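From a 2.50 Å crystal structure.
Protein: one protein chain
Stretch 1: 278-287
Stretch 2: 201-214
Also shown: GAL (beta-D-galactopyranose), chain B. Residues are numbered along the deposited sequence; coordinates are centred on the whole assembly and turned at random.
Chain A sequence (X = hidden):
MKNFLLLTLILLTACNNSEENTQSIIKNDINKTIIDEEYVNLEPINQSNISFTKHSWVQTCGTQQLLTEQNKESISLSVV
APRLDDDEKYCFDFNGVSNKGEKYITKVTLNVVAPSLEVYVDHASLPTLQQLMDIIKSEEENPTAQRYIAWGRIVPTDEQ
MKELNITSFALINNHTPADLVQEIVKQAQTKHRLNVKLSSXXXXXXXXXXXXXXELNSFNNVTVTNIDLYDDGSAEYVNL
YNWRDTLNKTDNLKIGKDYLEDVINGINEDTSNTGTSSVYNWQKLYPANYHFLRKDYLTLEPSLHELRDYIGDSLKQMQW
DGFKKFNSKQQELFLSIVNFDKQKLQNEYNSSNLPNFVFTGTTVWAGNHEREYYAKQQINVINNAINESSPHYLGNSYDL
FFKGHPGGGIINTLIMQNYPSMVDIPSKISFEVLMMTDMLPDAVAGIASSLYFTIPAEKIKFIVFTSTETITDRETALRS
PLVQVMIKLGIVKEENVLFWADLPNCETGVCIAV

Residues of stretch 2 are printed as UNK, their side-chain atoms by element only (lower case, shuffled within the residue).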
# COMPACT_ATOMS: atom_id res chain seq x y z
N SER A 278 -5.71 -0.18 21.40
CA SER A 278 -6.78 0.04 20.43
C SER A 278 -6.44 -0.54 19.06
O SER A 278 -7.28 -1.15 18.43
CB SER A 278 -7.14 1.52 20.30
OG SER A 278 -7.95 1.96 21.40
N VAL A 279 -5.21 -0.38 18.60
CA VAL A 279 -4.93 -0.74 17.21
C VAL A 279 -4.97 -2.24 16.91
O VAL A 279 -5.14 -2.63 15.74
CB VAL A 279 -3.66 -0.06 16.62
CG1 VAL A 279 -3.80 1.45 16.76
CG2 VAL A 279 -2.40 -0.55 17.25
N TYR A 280 -4.86 -3.07 17.95
CA TYR A 280 -4.88 -4.52 17.79
C TYR A 280 -6.21 -5.17 18.17
O TYR A 280 -6.24 -6.27 18.69
CB TYR A 280 -3.68 -5.17 18.49
CG TYR A 280 -2.37 -4.69 17.88
CD1 TYR A 280 -2.04 -5.02 16.58
CD2 TYR A 280 -1.50 -3.86 18.61
CE1 TYR A 280 -0.85 -4.57 15.99
CE2 TYR A 280 -0.31 -3.40 18.05
CZ TYR A 280 0.00 -3.76 16.72
OH TYR A 280 1.15 -3.30 16.13
N ASN A 281 -7.32 -4.47 17.89
CA ASN A 281 -8.65 -5.02 18.11
C ASN A 281 -9.53 -5.05 16.87
O ASN A 281 -10.68 -5.53 16.95
CB ASN A 281 -9.38 -4.30 19.24
CG ASN A 281 -9.06 -4.88 20.58
OD1 ASN A 281 -8.30 -4.31 21.36
ND2 ASN A 281 -9.62 -6.04 20.86
N TRP A 282 -9.02 -4.57 15.72
CA TRP A 282 -9.83 -4.57 14.49
C TRP A 282 -10.47 -5.94 14.22
O TRP A 282 -11.65 -6.03 13.89
CB TRP A 282 -9.06 -4.05 13.26
CG TRP A 282 -8.66 -2.59 13.39
CD1 TRP A 282 -7.39 -2.08 13.41
CD2 TRP A 282 -9.54 -1.47 13.56
NE1 TRP A 282 -7.43 -0.72 13.57
CE2 TRP A 282 -8.73 -0.32 13.66
CE3 TRP A 282 -10.93 -1.32 13.61
CZ2 TRP A 282 -9.28 0.97 13.83
CZ3 TRP A 282 -11.47 -0.05 13.79
CH2 TRP A 282 -10.64 1.08 13.89
N GLN A 283 -9.67 -6.99 14.41
CA GLN A 283 -10.08 -8.36 14.12
C GLN A 283 -11.17 -8.88 15.05
O GLN A 283 -11.85 -9.87 14.73
CB GLN A 283 -8.86 -9.31 14.18
CG GLN A 283 -8.42 -9.74 15.59
CD GLN A 283 -7.70 -8.65 16.37
OE1 GLN A 283 -7.66 -7.48 15.97
NE2 GLN A 283 -7.13 -9.03 17.51
N LYS A 284 -11.33 -8.25 16.21
CA LYS A 284 -12.38 -8.64 17.15
C LYS A 284 -13.73 -8.05 16.76
O LYS A 284 -14.75 -8.49 17.29
CB LYS A 284 -12.03 -8.19 18.57
CG LYS A 284 -10.80 -8.86 19.16
CD LYS A 284 -11.02 -10.35 19.37
CE LYS A 284 -9.71 -11.08 19.30
NZ LYS A 284 -9.77 -12.40 19.96
N LEU A 285 -13.75 -7.08 15.85
CA LEU A 285 -14.98 -6.36 15.51
C LEU A 285 -15.35 -6.47 14.05
O LEU A 285 -16.47 -6.15 13.67
CB LEU A 285 -14.89 -4.88 15.89
CG LEU A 285 -14.74 -4.51 17.38
CD1 LEU A 285 -14.25 -3.09 17.53
CD2 LEU A 285 -16.05 -4.65 18.07
N TYR A 286 -14.40 -6.91 13.22
CA TYR A 286 -14.59 -6.92 11.78
C TYR A 286 -13.75 -8.03 11.21
O TYR A 286 -12.80 -8.46 11.86
CB TYR A 286 -14.14 -5.59 11.16
CG TYR A 286 -14.94 -4.39 11.59
CD1 TYR A 286 -14.47 -3.55 12.60
CD2 TYR A 286 -16.15 -4.09 10.99
CE1 TYR A 286 -15.21 -2.45 13.03
CE2 TYR A 286 -16.91 -2.98 11.40
CZ TYR A 286 -16.42 -2.16 12.42
OH TYR A 286 -17.15 -1.06 12.83
N PRO A 287 -14.09 -8.52 10.01
CA PRO A 287 -13.09 -9.36 9.34
C PRO A 287 -11.91 -8.46 9.03
O PRO A 287 -12.10 -7.38 8.46
CB PRO A 287 -13.79 -9.80 8.04
CG PRO A 287 -15.31 -9.61 8.34
CD PRO A 287 -15.32 -8.37 9.21
N UNK A 201 -2.55 2.24 7.28
CA UNK A 201 -1.42 2.32 8.21
C UNK A 201 -1.87 1.78 9.59
O UNK A 201 -2.88 2.23 10.14
c UNK A 201 -0.97 3.79 8.29
c UNK A 201 0.22 4.01 9.21
o UNK A 201 0.14 3.76 10.42
n UNK A 201 1.31 4.55 8.64
N UNK A 202 -1.14 0.81 10.13
CA UNK A 202 -1.52 0.14 11.37
C UNK A 202 -1.48 1.08 12.58
O UNK A 202 -2.53 1.28 13.24
c UNK A 202 -1.09 -1.87 12.89
c UNK A 202 -0.66 -1.13 11.61
o UNK A 202 -0.81 -2.02 10.49
N UNK A 203 -0.31 1.66 12.85
CA UNK A 203 -0.12 2.57 14.01
C UNK A 203 -1.14 3.69 14.04
O UNK A 203 -1.52 4.14 15.13
c UNK A 203 1.28 3.16 14.04
N UNK A 204 -1.57 4.13 12.85
CA UNK A 204 -2.51 5.24 12.69
C UNK A 204 -3.94 4.80 12.32
O UNK A 204 -4.72 5.63 11.85
c UNK A 204 -0.73 6.91 12.00
c UNK A 204 -1.99 6.20 11.61
c UNK A 204 0.56 6.51 11.98
n UNK A 204 1.31 7.54 12.51
c UNK A 204 0.51 8.54 12.81
n UNK A 204 -0.73 8.19 12.53
N UNK A 205 -4.25 3.51 12.52
CA UNK A 205 -5.55 2.95 12.10
C UNK A 205 -6.71 3.81 12.64
O UNK A 205 -7.81 3.81 12.06
o UNK A 205 -5.06 0.83 13.31
c UNK A 205 -5.70 1.41 12.19
N UNK A 206 -6.56 4.43 13.81
CA UNK A 206 -7.58 4.36 14.80
C UNK A 206 -8.16 5.69 14.22
O UNK A 206 -9.32 5.76 13.82
c UNK A 206 -8.87 4.08 18.03
c UNK A 206 -9.95 4.43 18.87
c UNK A 206 -7.14 4.62 16.25
c UNK A 206 -9.89 6.69 17.99
c UNK A 206 -8.29 5.01 17.18
c UNK A 206 -10.46 5.75 18.84
c UNK A 206 -8.81 6.32 17.17
N UNK A 207 -7.30 6.72 14.09
CA UNK A 207 -7.64 8.02 13.49
C UNK A 207 -7.97 7.99 11.99
O UNK A 207 -8.64 8.89 11.49
o UNK A 207 -5.41 10.15 15.46
c UNK A 207 -6.48 9.65 15.07
o UNK A 207 -7.49 9.63 15.79
c UNK A 207 -6.52 9.03 13.67
N UNK A 208 -7.48 6.98 11.27
CA UNK A 208 -7.89 6.83 9.88
C UNK A 208 -9.25 6.14 9.71
O UNK A 208 -10.00 6.47 8.79
c UNK A 208 -6.83 6.08 9.07
n UNK A 208 -4.46 6.23 8.62
o UNK A 208 -5.62 8.15 8.87
c UNK A 208 -5.58 6.91 8.85
N UNK A 209 -9.56 5.18 10.59
CA UNK A 209 -10.71 4.31 10.33
C UNK A 209 -11.91 4.65 11.15
O UNK A 209 -13.03 4.58 10.67
c UNK A 209 -9.14 0.92 9.51
c UNK A 209 -10.35 2.84 10.45
c UNK A 209 -9.25 2.41 9.48
c UNK A 209 -9.50 2.88 8.06
N UNK A 210 -11.66 5.07 12.39
CA UNK A 210 -12.76 5.40 13.28
C UNK A 210 -13.75 6.38 12.66
O UNK A 210 -14.95 6.09 12.68
c UNK A 210 -11.71 4.70 15.48
c UNK A 210 -12.31 5.87 14.70
c UNK A 210 -13.49 6.51 15.46
N UNK A 211 -13.29 7.52 12.09
CA UNK A 211 -14.32 8.45 11.58
C UNK A 211 -15.15 7.84 10.47
O UNK A 211 -16.30 8.22 10.29
c UNK A 211 -12.19 9.53 11.70
c UNK A 211 -13.51 9.64 11.05
c UNK A 211 -11.93 8.05 11.88
N UNK A 212 -14.59 6.88 9.74
CA UNK A 212 -15.33 6.21 8.69
C UNK A 212 -16.31 5.21 9.31
O UNK A 212 -17.49 5.18 8.95
c UNK A 212 -13.44 6.43 7.03
c UNK A 212 -15.24 4.64 6.71
c UNK A 212 -12.21 5.75 6.39
c UNK A 212 -14.40 5.45 7.73
N UNK A 213 -15.82 4.41 10.25
CA UNK A 213 -16.63 3.34 10.79
C UNK A 213 -17.80 3.84 11.63
O UNK A 213 -18.86 3.19 11.70
c UNK A 213 -15.78 0.52 9.76
c UNK A 213 -14.92 1.49 10.59
c UNK A 213 -13.86 0.75 11.37
c UNK A 213 -15.78 2.33 11.55
N UNK A 214 -17.67 5.02 12.22
CA UNK A 214 -18.78 5.49 13.00
C UNK A 214 -19.90 6.10 12.17
O UNK A 214 -21.01 6.20 12.64
c UNK A 214 -17.37 8.27 15.30
c UNK A 214 -18.52 9.01 15.99
c UNK A 214 -18.34 6.33 14.19
c UNK A 214 -17.80 7.66 13.94
n UNK A 214 -18.02 9.79 17.17
C1 GAL B . 5.25 10.94 11.04
C2 GAL B . 4.39 10.39 12.18
C3 GAL B . 5.01 9.09 12.69
C4 GAL B . 5.28 8.12 11.53
C5 GAL B . 6.05 8.80 10.40
C6 GAL B . 6.15 7.93 9.14
O2 GAL B . 4.27 11.36 13.20
O3 GAL B . 4.15 8.48 13.64
O4 GAL B . 4.04 7.63 11.06
O5 GAL B . 5.38 9.97 10.02
O6 GAL B . 6.95 6.78 9.33

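Position 201 carries two carbons, the second bearing one oxygen and one nitrogen, and touches nothing on stretch 1. It is Asn201, and its OD1 accepts a hydrogen bond from the backbone N of position 204 at 3.0 Å, steadying the turn that leads into the helix.

Position 202 has one carbon carrying an oxygen and a carbon; the terminal carbon nears the Tyr280 ring, and the backbone O lies 3.7 Å from CG1 of Val279. It is Thr202, with CG2 4.1 Å from CE1 of Tyr280. A type I turn starts here.

Position 203 shows a single side-chain carbon, directed away from stretch 1. What meets the partner is its backbone, the O standing 3.9 Å from CG1 of Val279. It is Ala203.

Position 204 has one carbon and then a five-membered ring of three carbons and two nitrogens; it points away from stretch 1. This is His204, and its NE2 hydrogen-bonds the galactose, 3.1 Å from GAL O4 and 3.2 Å from GAL O3. This N-cap residue thus serves the sugar and leaves the contact to its neighbours.

Position 205 is one carbon and one oxygen, pointing toward stretch 1, the oxygen meeting Trp282 and Val279: Ser205. Its OG accepts the indole hydrogen of Trp282, NE1 to OG 2.8 Å at 166°, and donates to the backbone O of Thr202 at 2.6 Å. CB of Val279 packs 3.7 Å from the same OG.

Position 206 has one carbon and a six-carbon ring with no heteroatom; the ring touches Ser278, while its CA sits 3.9 Å from CZ2 of Trp282, at the indole edge. It is Phe206, with CD1 3.8 Å from CB of Ser278.

Position 207, two carbons with two oxygens on the second, faces away: Asp207. Position 208 has the same skeleton but ends in one oxygen and one nitrogen and makes no contact with stretch 1: Asn208.

Position 209 has four carbons forked at the second; its CB is 3.9 Å from CH2 of Trp282. It is Leu209, and its CD1 lies over one face of the indole.

Position 210 has three carbons forked at the first, one meeting the Trp282 ring edge: Val210, CG2 4.1 Å from CH2 of Trp282.

Position 211 closes three carbons onto its own backbone N, so Pro211, and it lies at the helix kink. Position 212, four carbons forked at the first with one longer arm, is Ile212. Both are out of reach.

Position 213 again forks four carbons at the second, touching Trp282 and Tyr286: Leu213. Its CD1 is 3.5 Å from CZ3 of Trp282, and its CD2 is 3.8 Å from CZ of Tyr286.

Position 214, four carbons in a row ending in nitrogen, is Lys214, whose end leads away.

The rule is one large anchor: Trp282 spends its polar atom on Ser205 and lays its carbons against the helix. Leu209 and Leu213, one turn apart, extend the apolar surface.

Stretch 2 (201-214) NTAHSFDNLVPILK
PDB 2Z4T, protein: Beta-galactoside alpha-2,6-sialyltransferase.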